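Local atomic coordinates of aminopentol aminotransferase (Sphingopyxis macrogoltabida, PDB entry 6HBS), a protein that catalyses the PLP-dependent transfer of the amino group of aminopentol (hydrolysed fumonisin B1) to pyruvate, a step in the degradation of fumonisin B1. Residues W111-K116 with D277-I282; S123-L128 with L226-D231; V127-H132 with I189-A194; K136-A141 with S149-P154; P251-W256 with N273-A278. All coordinates share one frame; numbering follows the deposited sequence. Where two conformers were deposited one is given.

Contact 1 (W111-K116 with D277-I282); sequences WAMFCK and DAARDI
Ala279 of helix 276-281 lays its methyl group over the indole of Trp111 and beside the thioether of Met113. Both partners lie on strand 111-115, the outermost strand, within this chain, of the mixed seven-stranded sheet at the core of the large, PLP-binding domain of this class-III aminotransferase (fold type I). Ala112 carries backbone hydrogen bonding onward to the second subunit. The contact joins that strand to a short helix.

The tight part is small and apolar. Ala279 CB stands 4.2 Å from the centroid of the six-membered ring of Trp111, 25° off the ring normal. This is a CH-pi contact over the face, displaced toward the rim. The indole takes a first torsion that puts CG between the backbone N and the carbonyl carbon (chi1 56°). Its NE1 is held by Ser272 O, which fixes the rotation of the ring. Met113 SD lies 4.1 Å from Ala279 CB. It is the atom of Met113 nearest the helix; the bend at chi3 (75°) turns CE off to the side. Leu128 of helix 118-133 also touches Trp111, and Pro19 of the second subunit packs on Trp111 and Met113.

The loose side is the outer surface of the helix. Asp277, Arg280 and Asp281 are exposed there and make no contact with the strand. Arg280 also packs on Gly20 of the second subunit. On the buried side, Ala279 CB is shared almost evenly by two ring atoms, 3.9 Å from both CZ2 and CH2 of Trp111.

Contact 2 (S123-L128 with L226-D231); sequences STAMVL and LLVVDD. With PLP (pyridoxal-5'-phosphate), chain C.
The layer of helix on sheet behind the PLP site of a fold type I aminotransferase is built here by Ala125 and Leu128 of helix 118-133 against Val228 and Leu226 of strand 226-230. Ala125 CB meets Val228 CG1 at 4.0 Å. One turn further on, Leu128 CD2 touches Leu226 CD1 at 3.8 Å, and the two leucine side chains cross at about a right angle. Leu128 has CG opposite its backbone N (chi1 -164°), which carries its CD2 methyl in to the strand. Leu253 of the neighbouring strand and Phe193 fill in around these residues.

The same strand then delivers Asp230 to the cofactor. Its OD2 lies 2.7 Å from PLP N1, the pyridine nitrogen. OD2 is also hydrogen-bonded to His146 ND1, while OD1 accepts from Val232 N, so the carboxylate is held at both oxygens. With an alanine here, PLP N1 would probably lose its carboxylate partner and His146 ND1 its hydrogen-bond mate. PLP is also hydrogen-bonded to Ser119 OG, Gly118 N and Arg233 NE, and to Ser287 N of the second subunit.

The packing between helix and strand is aliphatic and has no directional bond. A carboxylate at the pyridine nitrogen, as in other fold type I enzymes, probably helps the cofactor ring act as an electron sink.

Contact 3 (V127-H132 with I189-A194); sequences VLARAH and IAAVFA
Ala129 overlaps two small residues of strand 189-194, meeting Ala191 CB with its own CB at 3.6 Å and Ala190 O at the same separation. This is helix-on-sheet packing in the alpha/beta core of the PLP-binding domain. Helix 118-133 packs on the sheet here, its segment running roughly antiparallel to the strand segment (148°). The axes come within 6.9 Å. Alanines on both sides permit so near an approach: Ala129 CA and Ala190 CA are only 5.3 Å apart.

Ala190 breaks the usual extended course of the strand with a helical backbone (phi -85°, psi -40°). The strand is extended again at Ala191, which lets two successive methyl groups face the helix.

Arg130 flanks the alanines. Its aliphatic CG lies 4.1 Å from Ala190 CB, and its chain runs extended from CG to NE. The polar end leaves the contact: NE is hydrogen-bonded to Lys136 O, just ahead of strand 137-141. Leu160 of the second subunit packs against this arginine. The methyl of Ala190 lies against the helix backbone, its CB 3.9 Å from Ala129 O.

Contact 4 (K136-A141 with S149-P154); sequences KTILCA and SPWNTP
The indole of Trp151 has Cys140 SG at its edge, in the ring plane, and the amide nitrogen ND2 of Asn152 over one face, set toward the rim. Ring and sulfur meet at one corner: Cys140 SG is 3.9 Å from Trp151 CZ3. The sulfur lies 5.2 Å from the centroid of the six-membered ring and 87° off its normal, a sulfur-aromatic contact at the edge. Ile138 CG2 reaches the same CZ3 more loosely, at 4.4 Å and from an oblique direction.

Trp151 holds CG between its backbone N and carbonyl carbon (chi1 69°), which turns the benzo end of the indole toward strand 137-141. In the conformer given, Ser123 OG of helix 118-133 accepts from NE1. Phe193 adds an edge-to-face ring contact, and Met126 also packs on the indole.

Ser149 O keeps the loop backbone compact, accepting from Asn152 N at 3.0 Å and from Thr153 N at 2.8 Å. The loop follows Tyr145, His146 and Gly147 of the PLP pocket, and the Trp151 side chain is about 8 Å from the cofactor. Trp151 probably belongs to the second shell of the PLP site, where the loop after strand 137-141 folds back on the sheet of the PLP-binding domain.

Contact 5 (P251-W256 with N273-A278); sequences PDLSCW and NKARDA
Lys274 and Ala275 carry the contact from segment 273-278, against Asp252 and Leu253. Asn273 comes first and serves its own segment: Arg276 grips its OD1 side-on, with NE at 2.8 Å and NH2 at 2.7 Å, and OD1 lies in the guanidinium plane. The pair links the start of the 3-10 segment 273-275 to the first residue of helix 276-281.

Lys274 follows. Its chain bends at chi3 (90°) and brings NZ to Asp252 OD1 at 3.1 Å, a salt bridge with a hydrogen bond. The ammonium group comes from above the carboxylate, 55° out of its plane. Lys274 CE is almost as near, 3.3 Å from Asp252 OD1. The stronger partner of Asp252 is Arg217, whose NH2 forms a salt bridge with OD2. Leu227 N also donates to OD2. A leucine in place of Asp252 is likely to leave Arg217 and Lys274 without their shared counter-charge and Leu227 N without its side-chain acceptor.

Ala275 is next, and its CB packs on Leu253 CD2 at 3.9 Å. Arg276 opens helix 276-281 and reaches Arg16 O of the second subunit with NH2. Ala278 faces helix 118-133 at Leu128 and His132. In the sheet of the PLP-binding domain, strand 253-256 lies between parallel strand 226-230 and antiparallel strand 267-271. Segment 273-278 follows strand 267-271 and is wedged between the start of strand 253-256 and helix 118-133.

All five contacts reach one seven-stranded sheet. Helix 118-133 supplies contacts 2 and 3, whose centres are 6 Å apart, and Leu128 links them to contact 1 through Leu128 CD1 and Ala279 CB, 3.7 Å apart. Contacts 1 and 5 share Asp277 and Ala278 and are 8 Å apart between centres. The strands of contacts 2, 3 and 4 are neighbours, and contact 5 adjoins contact 2 on the other side. The centres of contacts 2 and 4 are 11 Å apart. Contact 2 holds Asp230 at the cofactor. The side chain of Trp151 in contact 4 is about 8 Å from a PLP, and those of Met113 in contact 1 and Leu253 in contact 5 about 13 Å.

Contact 1 (W111-K116 with D277-I282)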
# COMPACT_ATOMS: atom_id res chain seq x y z
N TRP A 111 -15.63 -2.13 14.54
CA TRP A 111 -15.46 -2.41 13.12
C TRP A 111 -14.00 -2.32 12.70
O TRP A 111 -13.18 -1.72 13.39
CB TRP A 111 -16.36 -1.49 12.27
CG TRP A 111 -16.18 -0.02 12.50
CD1 TRP A 111 -16.97 0.79 13.26
CD2 TRP A 111 -15.12 0.81 11.98
NE1 TRP A 111 -16.51 2.07 13.22
CE2 TRP A 111 -15.37 2.12 12.45
CE3 TRP A 111 -14.02 0.60 11.14
CZ2 TRP A 111 -14.54 3.19 12.15
CZ3 TRP A 111 -13.19 1.66 10.85
CH2 TRP A 111 -13.46 2.95 11.33
N ALA A 112 -13.68 -2.90 11.54
CA ALA A 112 -12.36 -2.82 10.94
C ALA A 112 -12.43 -2.47 9.45
O ALA A 112 -13.34 -2.88 8.76
CB ALA A 112 -11.66 -4.12 11.17
N MET A 113 -11.41 -1.76 8.96
CA MET A 113 -11.15 -1.59 7.55
C MET A 113 -9.70 -2.02 7.29
O MET A 113 -8.82 -1.77 8.14
CB MET A 113 -11.38 -0.13 7.13
CG MET A 113 -12.82 0.31 7.33
SD MET A 113 -13.03 2.08 7.02
CE MET A 113 -12.95 2.15 5.24
N PHE A 114 -9.46 -2.71 6.15
CA PHE A 114 -8.16 -3.25 5.81
C PHE A 114 -7.63 -2.51 4.59
O PHE A 114 -8.40 -2.22 3.64
CB PHE A 114 -8.23 -4.77 5.61
CG PHE A 114 -8.67 -5.48 6.87
CD1 PHE A 114 -7.85 -5.50 7.98
CD2 PHE A 114 -9.94 -6.03 6.97
CE1 PHE A 114 -8.29 -6.06 9.17
CE2 PHE A 114 -10.38 -6.56 8.17
CZ PHE A 114 -9.56 -6.56 9.27
N CYS A 115 -6.32 -2.26 4.61
CA CYS A 115 -5.57 -1.57 3.56
C CYS A 115 -4.18 -2.21 3.44
O CYS A 115 -4.00 -3.35 3.89
CB CYS A 115 -5.50 -0.08 3.88
SG CYS A 115 -5.03 0.23 5.60
N LYS A 116 -3.23 -1.55 2.78
CA LYS A 116 -1.92 -2.15 2.59
C LYS A 116 -0.88 -1.57 3.55
O LYS A 116 -0.24 -2.32 4.27
CB LYS A 116 -1.42 -2.00 1.15
CG LYS A 116 -2.07 -2.95 0.16
CD LYS A 116 -1.76 -4.43 0.35
CE LYS A 116 -2.93 -5.19 0.92
NZ LYS A 116 -2.72 -6.64 0.81
N ASP A 277 -20.46 5.87 10.86
CA ASP A 277 -21.12 6.58 9.75
C ASP A 277 -20.10 7.32 8.89
O ASP A 277 -20.24 7.33 7.67
CB ASP A 277 -22.17 7.60 10.20
CG ASP A 277 -23.48 6.96 10.65
OD1 ASP A 277 -23.74 5.81 10.25
OD2 ASP A 277 -24.20 7.62 11.40
N ALA A 278 -19.12 7.96 9.54
CA ALA A 278 -18.10 8.70 8.80
C ALA A 278 -17.22 7.74 7.98
O ALA A 278 -16.77 8.06 6.90
CB ALA A 278 -17.26 9.51 9.75
N ALA A 279 -16.95 6.57 8.54
CA ALA A 279 -16.20 5.54 7.85
C ALA A 279 -16.92 5.13 6.56
O ALA A 279 -16.28 4.79 5.56
CB ALA A 279 -16.02 4.35 8.74
N ARG A 280 -18.26 5.12 6.59
CA ARG A 280 -19.03 4.78 5.36
C ARG A 280 -19.06 5.93 4.34
O ARG A 280 -19.19 5.68 3.14
CB ARG A 280 -20.45 4.37 5.73
CG ARG A 280 -20.50 3.12 6.59
CD ARG A 280 -21.90 2.88 7.11
NE ARG A 280 -22.78 2.49 6.03
CZ ARG A 280 -24.09 2.30 6.17
NH1 ARG A 280 -24.67 2.60 7.32
NH2 ARG A 280 -24.81 1.86 5.15
N ASP A 281 -18.98 7.18 4.82
CA ASP A 281 -19.15 8.35 3.96
C ASP A 281 -17.89 8.62 3.16
O ASP A 281 -17.96 9.11 2.06
CB ASP A 281 -19.49 9.63 4.74
CG ASP A 281 -20.89 9.69 5.34
OD1 ASP A 281 -21.76 8.88 4.93
OD2 ASP A 281 -21.10 10.52 6.23
N ILE A 282 -16.72 8.36 3.75
CA ILE A 282 -15.45 8.63 3.05
C ILE A 282 -15.25 7.59 1.95
O ILE A 282 -15.84 6.53 1.99
CB ILE A 282 -14.25 8.65 4.03
CG1 ILE A 282 -14.03 7.28 4.70
CG2 ILE A 282 -14.39 9.79 5.02
CD1 ILE A 282 -12.81 7.22 5.59

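Contact 2 (S123-L128 with L226-D231)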
# COMPACT_ATOMS: atom_id res chain seq x y z
N SER A 123 -3.88 7.91 7.18
CA SER A 123 -4.50 8.84 6.26
C SER A 123 -6.02 8.68 6.27
O SER A 123 -6.75 9.67 6.28
CB SER A 123 -3.94 8.69 4.88
OG SER A 123 -2.67 9.29 4.80
N THR A 124 -6.48 7.41 6.30
CA THR A 124 -7.90 7.09 6.39
C THR A 124 -8.46 7.66 7.70
O THR A 124 -9.56 8.26 7.69
CB THR A 124 -8.19 5.59 6.23
OG1 THR A 124 -7.68 5.14 4.96
CG2 THR A 124 -9.67 5.31 6.29
N ALA A 125 -7.73 7.48 8.82
CA ALA A 125 -8.18 7.99 10.11
C ALA A 125 -8.34 9.52 10.06
O ALA A 125 -9.31 10.07 10.59
CB ALA A 125 -7.21 7.57 11.20
N MET A 126 -7.40 10.19 9.39
CA MET A 126 -7.38 11.68 9.27
C MET A 126 -8.64 12.16 8.53
O MET A 126 -9.36 13.04 9.01
CB MET A 126 -6.13 12.14 8.54
CG MET A 126 -6.14 13.61 8.17
SD MET A 126 -4.65 14.03 7.30
CE MET A 126 -5.09 13.51 5.65
N VAL A 127 -8.92 11.55 7.36
CA VAL A 127 -10.06 11.89 6.54
C VAL A 127 -11.38 11.55 7.27
O VAL A 127 -12.30 12.39 7.31
CB VAL A 127 -9.96 11.25 5.15
CG1 VAL A 127 -11.22 11.46 4.33
CG2 VAL A 127 -8.76 11.77 4.40
N LEU A 128 -11.47 10.36 7.87
CA LEU A 128 -12.61 9.95 8.67
C LEU A 128 -12.92 11.02 9.73
O LEU A 128 -14.07 11.41 9.88
CB LEU A 128 -12.34 8.60 9.33
CG LEU A 128 -13.54 7.84 9.90
CD1 LEU A 128 -13.19 6.36 10.05
CD2 LEU A 128 -13.98 8.36 11.26
N LEU A 226 -11.93 13.00 17.67
CA LEU A 226 -11.60 11.56 17.80
C LEU A 226 -10.17 11.40 18.30
O LEU A 226 -9.25 11.99 17.74
CB LEU A 226 -11.75 10.86 16.45
CG LEU A 226 -13.14 10.90 15.83
CD1 LEU A 226 -13.20 9.99 14.61
CD2 LEU A 226 -14.20 10.50 16.82
N LEU A 227 -10.01 10.51 19.29
CA LEU A 227 -8.71 10.06 19.75
C LEU A 227 -8.26 8.89 18.88
O LEU A 227 -8.93 7.87 18.80
CB LEU A 227 -8.75 9.63 21.22
CG LEU A 227 -7.40 9.18 21.78
CD1 LEU A 227 -6.35 10.26 21.60
CD2 LEU A 227 -7.51 8.77 23.24
N VAL A 228 -7.11 9.07 18.24
CA VAL A 228 -6.54 8.09 17.34
C VAL A 228 -5.21 7.63 17.92
O VAL A 228 -4.26 8.41 18.03
CB VAL A 228 -6.33 8.68 15.93
CG1 VAL A 228 -5.85 7.59 14.98
CG2 VAL A 228 -7.59 9.38 15.39
N VAL A 229 -5.10 6.33 18.25
CA VAL A 229 -3.81 5.79 18.67
C VAL A 229 -3.16 5.14 17.45
O VAL A 229 -3.75 4.24 16.87
CB VAL A 229 -3.95 4.82 19.85
CG1 VAL A 229 -2.70 4.00 20.05
CG2 VAL A 229 -4.31 5.56 21.12
N ASP A 230 -1.95 5.58 17.10
CA ASP A 230 -1.22 4.99 16.00
C ASP A 230 -0.39 3.82 16.54
O ASP A 230 0.69 4.04 17.04
CB ASP A 230 -0.40 6.03 15.25
CG ASP A 230 0.34 5.46 14.08
OD1 ASP A 230 0.32 4.21 13.93
OD2 ASP A 230 1.02 6.25 13.40
N ASP A 231 -0.92 2.60 16.39
CA ASP A 231 -0.32 1.38 16.91
C ASP A 231 0.37 0.59 15.79
O ASP A 231 0.60 -0.63 15.97
CB ASP A 231 -1.33 0.50 17.63
CG ASP A 231 -1.02 0.30 19.10
OD1 ASP A 231 0.19 0.21 19.45
OD2 ASP A 231 -1.99 0.16 19.87
N1 PLP C . 2.82 4.95 11.87
C2 PLP C . 3.86 4.52 12.62
C2A PLP C . 3.90 4.75 14.11
C3 PLP C . 4.92 3.74 11.98
O3 PLP C . 5.96 3.28 12.70
C4 PLP C . 4.83 3.46 10.53
C4A PLP C . 5.92 2.65 9.92
C5 PLP C . 3.67 4.05 9.81
C6 PLP C . 2.71 4.75 10.53
C5A PLP C . 3.45 3.87 8.30
O4P PLP C . 3.40 2.47 7.94
P PLP C . 3.92 2.15 6.45
O1P PLP C . 5.36 2.38 6.40
O2P PLP C . 3.20 3.13 5.58
O3P PLP C . 3.51 0.70 6.32

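Contact 3 (V127-H132 with I189-A194)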
# COMPACT_ATOMS: atom_id res chain seq x y z
N VAL A 127 -8.92 11.55 7.36
CA VAL A 127 -10.06 11.89 6.54
C VAL A 127 -11.38 11.55 7.27
O VAL A 127 -12.30 12.39 7.31
CB VAL A 127 -9.96 11.25 5.15
CG1 VAL A 127 -11.22 11.46 4.33
CG2 VAL A 127 -8.76 11.77 4.40
N LEU A 128 -11.47 10.36 7.87
CA LEU A 128 -12.61 9.95 8.67
C LEU A 128 -12.92 11.02 9.73
O LEU A 128 -14.07 11.41 9.88
CB LEU A 128 -12.34 8.60 9.33
CG LEU A 128 -13.54 7.84 9.90
CD1 LEU A 128 -13.19 6.36 10.05
CD2 LEU A 128 -13.98 8.36 11.26
N ALA A 129 -11.90 11.45 10.49
CA ALA A 129 -12.11 12.38 11.61
C ALA A 129 -12.68 13.72 11.12
O ALA A 129 -13.57 14.27 11.77
CB ALA A 129 -10.84 12.55 12.40
N ARG A 130 -12.20 14.22 9.97
CA ARG A 130 -12.69 15.43 9.38
C ARG A 130 -14.14 15.24 8.93
O ARG A 130 -14.97 16.11 9.21
CB ARG A 130 -11.77 15.86 8.23
CG ARG A 130 -10.41 16.35 8.69
CD ARG A 130 -9.46 16.68 7.56
NE ARG A 130 -8.36 17.47 8.11
CZ ARG A 130 -7.18 17.61 7.54
NH1 ARG A 130 -6.91 16.99 6.40
NH2 ARG A 130 -6.27 18.39 8.13
N ALA A 131 -14.47 14.11 8.27
CA ALA A 131 -15.86 13.78 7.91
C ALA A 131 -16.78 13.72 9.13
O ALA A 131 -17.93 14.18 9.06
CB ALA A 131 -15.95 12.49 7.14
N HIS A 132 -16.29 13.11 10.21
CA HIS A 132 -17.06 12.83 11.40
C HIS A 132 -17.42 14.15 12.09
O HIS A 132 -18.54 14.31 12.55
CB HIS A 132 -16.29 11.94 12.36
CG HIS A 132 -16.98 11.69 13.67
ND1 HIS A 132 -17.92 10.71 13.83
CD2 HIS A 132 -16.84 12.28 14.88
CE1 HIS A 132 -18.34 10.71 15.08
NE2 HIS A 132 -17.70 11.67 15.75
N ILE A 189 -11.09 21.08 16.33
CA ILE A 189 -10.21 19.86 16.38
C ILE A 189 -11.02 18.66 15.87
O ILE A 189 -12.05 18.27 16.42
CB ILE A 189 -9.62 19.58 17.77
CG1 ILE A 189 -8.89 20.80 18.35
CG2 ILE A 189 -8.72 18.34 17.71
CD1 ILE A 189 -7.80 21.33 17.47
N ALA A 190 -10.50 18.06 14.80
CA ALA A 190 -11.11 16.86 14.21
C ALA A 190 -10.60 15.62 14.94
O ALA A 190 -11.36 14.68 15.22
CB ALA A 190 -10.79 16.81 12.75
N ALA A 191 -9.30 15.61 15.27
CA ALA A 191 -8.68 14.47 15.92
C ALA A 191 -7.35 14.84 16.58
O ALA A 191 -6.69 15.81 16.19
CB ALA A 191 -8.45 13.39 14.90
N VAL A 192 -6.98 14.00 17.56
CA VAL A 192 -5.65 13.90 18.16
C VAL A 192 -5.04 12.55 17.76
O VAL A 192 -5.62 11.49 18.06
CB VAL A 192 -5.74 13.94 19.71
CG1 VAL A 192 -4.40 13.60 20.35
CG2 VAL A 192 -6.26 15.27 20.23
N PHE A 193 -3.88 12.59 17.13
CA PHE A 193 -3.08 11.40 16.87
C PHE A 193 -2.01 11.32 17.95
O PHE A 193 -1.32 12.33 18.23
CB PHE A 193 -2.37 11.48 15.51
CG PHE A 193 -3.23 11.15 14.32
CD1 PHE A 193 -4.30 11.95 13.96
CD2 PHE A 193 -2.95 10.03 13.54
CE1 PHE A 193 -5.08 11.64 12.85
CE2 PHE A 193 -3.72 9.73 12.43
CZ PHE A 193 -4.79 10.53 12.08
N ALA A 194 -1.87 10.12 18.53
CA ALA A 194 -0.80 9.78 19.47
C ALA A 194 -0.26 8.38 19.15
O ALA A 194 -1.03 7.45 19.03
CB ALA A 194 -1.35 9.84 20.86

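Contact 4 (K136-A141 with S149-P154)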
# COMPACT_ATOMS: atom_id res chain seq x y z
N LYS A 136 -11.47 20.88 10.77
CA LYS A 136 -10.31 20.79 9.92
C LYS A 136 -9.05 20.29 10.65
O LYS A 136 -8.21 19.65 9.99
CB LYS A 136 -10.00 22.16 9.31
CG LYS A 136 -11.07 22.67 8.36
CD LYS A 136 -10.68 23.98 7.76
CE LYS A 136 -11.71 24.53 6.81
NZ LYS A 136 -11.24 25.81 6.24
N THR A 137 -8.88 20.63 11.94
CA THR A 137 -7.54 20.58 12.53
C THR A 137 -7.23 19.17 13.06
O THR A 137 -7.97 18.59 13.86
CB THR A 137 -7.31 21.66 13.60
OG1 THR A 137 -7.53 22.95 13.01
CG2 THR A 137 -5.90 21.59 14.16
N ILE A 138 -6.09 18.66 12.62
CA ILE A 138 -5.54 17.40 13.12
C ILE A 138 -4.35 17.71 14.04
O ILE A 138 -3.42 18.38 13.63
CB ILE A 138 -5.13 16.50 11.93
CG1 ILE A 138 -6.34 16.16 11.06
CG2 ILE A 138 -4.42 15.25 12.43
CD1 ILE A 138 -7.31 15.19 11.66
N LEU A 139 -4.41 17.23 15.28
CA LEU A 139 -3.30 17.48 16.23
C LEU A 139 -2.33 16.29 16.24
O LEU A 139 -2.74 15.17 16.56
CB LEU A 139 -3.86 17.72 17.62
CG LEU A 139 -4.73 18.98 17.78
CD1 LEU A 139 -5.18 19.16 19.22
CD2 LEU A 139 -4.03 20.19 17.23
N CYS A 140 -1.05 16.56 15.98
CA CYS A 140 0.00 15.52 16.05
C CYS A 140 1.13 16.05 16.95
O CYS A 140 1.28 17.26 17.14
CB CYS A 140 0.54 15.19 14.66
SG CYS A 140 -0.75 14.55 13.56
N ALA A 141 1.88 15.12 17.55
CA ALA A 141 3.05 15.44 18.35
C ALA A 141 4.18 15.88 17.41
O ALA A 141 4.38 15.25 16.36
CB ALA A 141 3.45 14.21 19.14
N SER A 149 3.10 10.25 3.83
CA SER A 149 2.16 10.98 2.96
C SER A 149 2.50 12.48 2.94
O SER A 149 3.22 13.00 3.81
CB SER A 149 0.71 10.74 3.40
OG SER A 149 0.42 9.36 3.52
N PRO A 150 1.99 13.29 1.98
CA PRO A 150 2.29 14.72 1.98
C PRO A 150 1.94 15.38 3.32
O PRO A 150 2.67 16.30 3.74
CB PRO A 150 1.46 15.26 0.79
CG PRO A 150 1.36 14.04 -0.15
CD PRO A 150 1.22 12.85 0.79
N TRP A 151 0.88 14.94 4.01
CA TRP A 151 0.47 15.61 5.27
C TRP A 151 1.44 15.35 6.42
O TRP A 151 1.39 16.09 7.41
CB TRP A 151 -0.97 15.28 5.71
CG TRP A 151 -1.26 13.89 6.20
CD1 TRP A 151 -1.55 12.80 5.42
CD2 TRP A 151 -1.34 13.43 7.56
NE1 TRP A 151 -1.79 11.71 6.20
CE2 TRP A 151 -1.69 12.06 7.52
CE3 TRP A 151 -1.18 14.04 8.82
CZ2 TRP A 151 -1.86 11.29 8.67
CZ3 TRP A 151 -1.37 13.28 9.96
CH2 TRP A 151 -1.69 11.91 9.89
N ASN A 152 2.25 14.29 6.35
CA ASN A 152 2.99 13.90 7.56
C ASN A 152 4.44 13.47 7.28
O ASN A 152 5.15 13.22 8.24
CB ASN A 152 2.25 12.80 8.35
CG ASN A 152 2.01 11.53 7.54
OD1 ASN A 152 2.51 11.39 6.42
ND2 ASN A 152 1.21 10.62 8.09
N THR A 153 4.91 13.41 6.03
CA THR A 153 6.28 12.94 5.75
C THR A 153 7.28 13.85 6.48
O THR A 153 7.13 15.09 6.48
CB THR A 153 6.54 12.83 4.24
OG1 THR A 153 7.85 12.32 4.03
CG2 THR A 153 6.43 14.15 3.51
N PRO A 154 8.33 13.26 7.11
CA PRO A 154 9.29 14.03 7.91
C PRO A 154 10.30 14.87 7.12
O PRO A 154 10.95 15.73 7.70
CB PRO A 154 10.08 12.95 8.68
CG PRO A 154 10.01 11.72 7.77
CD PRO A 154 8.63 11.81 7.13

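Contact 5 (P251-W256 with N273-A278)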
# COMPACT_ATOMS: atom_id res chain seq x y z
N PRO A 251 -8.93 4.57 22.79
CA PRO A 251 -9.16 5.52 21.72
C PRO A 251 -10.51 5.29 21.02
O PRO A 251 -11.20 4.30 21.26
CB PRO A 251 -7.98 5.23 20.78
CG PRO A 251 -7.76 3.74 20.96
CD PRO A 251 -8.00 3.50 22.44
N ASP A 252 -10.85 6.20 20.11
CA ASP A 252 -11.95 6.04 19.19
C ASP A 252 -11.52 5.25 17.95
O ASP A 252 -12.29 4.44 17.47
CB ASP A 252 -12.49 7.40 18.78
CG ASP A 252 -12.92 8.19 20.00
OD1 ASP A 252 -13.64 7.62 20.80
OD2 ASP A 252 -12.44 9.31 20.19
N LEU A 253 -10.32 5.54 17.43
CA LEU A 253 -9.74 4.82 16.29
C LEU A 253 -8.35 4.34 16.71
O LEU A 253 -7.65 5.01 17.44
CB LEU A 253 -9.58 5.74 15.07
CG LEU A 253 -10.81 6.46 14.53
CD1 LEU A 253 -10.43 7.35 13.37
CD2 LEU A 253 -11.91 5.50 14.10
N SER A 254 -7.94 3.20 16.18
CA SER A 254 -6.56 2.78 16.29
C SER A 254 -6.11 2.26 14.92
O SER A 254 -6.89 1.61 14.20
CB SER A 254 -6.38 1.73 17.37
OG SER A 254 -7.27 0.65 17.20
N CYS A 255 -4.86 2.54 14.59
CA CYS A 255 -4.22 2.19 13.36
C CYS A 255 -3.21 1.08 13.63
O CYS A 255 -2.42 1.14 14.62
CB CYS A 255 -3.49 3.38 12.76
SG CYS A 255 -4.54 4.82 12.44
N TRP A 256 -3.22 0.07 12.76
CA TRP A 256 -2.44 -1.15 12.93
C TRP A 256 -1.77 -1.49 11.60
O TRP A 256 -2.27 -1.15 10.52
CB TRP A 256 -3.32 -2.31 13.37
CG TRP A 256 -4.02 -2.09 14.66
CD1 TRP A 256 -5.16 -1.37 14.87
CD2 TRP A 256 -3.67 -2.66 15.92
NE1 TRP A 256 -5.51 -1.42 16.18
CE2 TRP A 256 -4.63 -2.20 16.85
CE3 TRP A 256 -2.63 -3.49 16.37
CZ2 TRP A 256 -4.59 -2.58 18.19
CZ3 TRP A 256 -2.60 -3.84 17.70
CH2 TRP A 256 -3.55 -3.37 18.60
N ASN A 273 -18.16 2.32 17.17
CA ASN A 273 -19.44 2.61 16.52
C ASN A 273 -19.67 4.11 16.36
O ASN A 273 -20.30 4.53 15.43
CB ASN A 273 -20.58 1.91 17.26
CG ASN A 273 -20.71 0.46 16.82
OD1 ASN A 273 -20.39 0.14 15.68
ND2 ASN A 273 -21.12 -0.42 17.72
N LYS A 274 -19.10 4.93 17.25
CA LYS A 274 -19.27 6.39 17.16
C LYS A 274 -18.86 6.89 15.77
O LYS A 274 -19.48 7.82 15.22
CB LYS A 274 -18.46 7.02 18.29
CG LYS A 274 -18.18 8.51 18.17
CD LYS A 274 -17.88 9.15 19.51
CE LYS A 274 -16.41 9.13 19.82
NZ LYS A 274 -16.13 9.42 21.26
N ALA A 275 -17.80 6.28 15.20
CA ALA A 275 -17.17 6.73 13.95
C ALA A 275 -17.65 5.98 12.71
O ALA A 275 -17.13 6.23 11.62
CB ALA A 275 -15.67 6.57 14.07
N ARG A 276 -18.62 5.06 12.86
CA ARG A 276 -19.00 4.12 11.81
C ARG A 276 -19.59 4.88 10.61
O ARG A 276 -19.23 4.58 9.44
CB ARG A 276 -19.97 3.07 12.34
CG ARG A 276 -20.30 1.97 11.34
CD ARG A 276 -21.38 1.02 11.83
NE ARG A 276 -20.92 0.15 12.89
CZ ARG A 276 -20.41 -1.06 12.70
NH1 ARG A 276 -20.28 -1.55 11.47
NH2 ARG A 276 -19.98 -1.76 13.75
N ASP A 277 -20.46 5.87 10.86
CA ASP A 277 -21.12 6.58 9.75
C ASP A 277 -20.10 7.32 8.89
O ASP A 277 -20.24 7.33 7.67
CB ASP A 277 -22.17 7.60 10.20
CG ASP A 277 -23.48 6.96 10.65
OD1 ASP A 277 -23.74 5.81 10.25
OD2 ASP A 277 -24.20 7.62 11.40
N ALA A 278 -19.12 7.96 9.54
CA ALA A 278 -18.10 8.70 8.80
C ALA A 278 -17.22 7.74 7.98
O ALA A 278 -16.77 8.06 6.90
CB ALA A 278 -17.26 9.51 9.75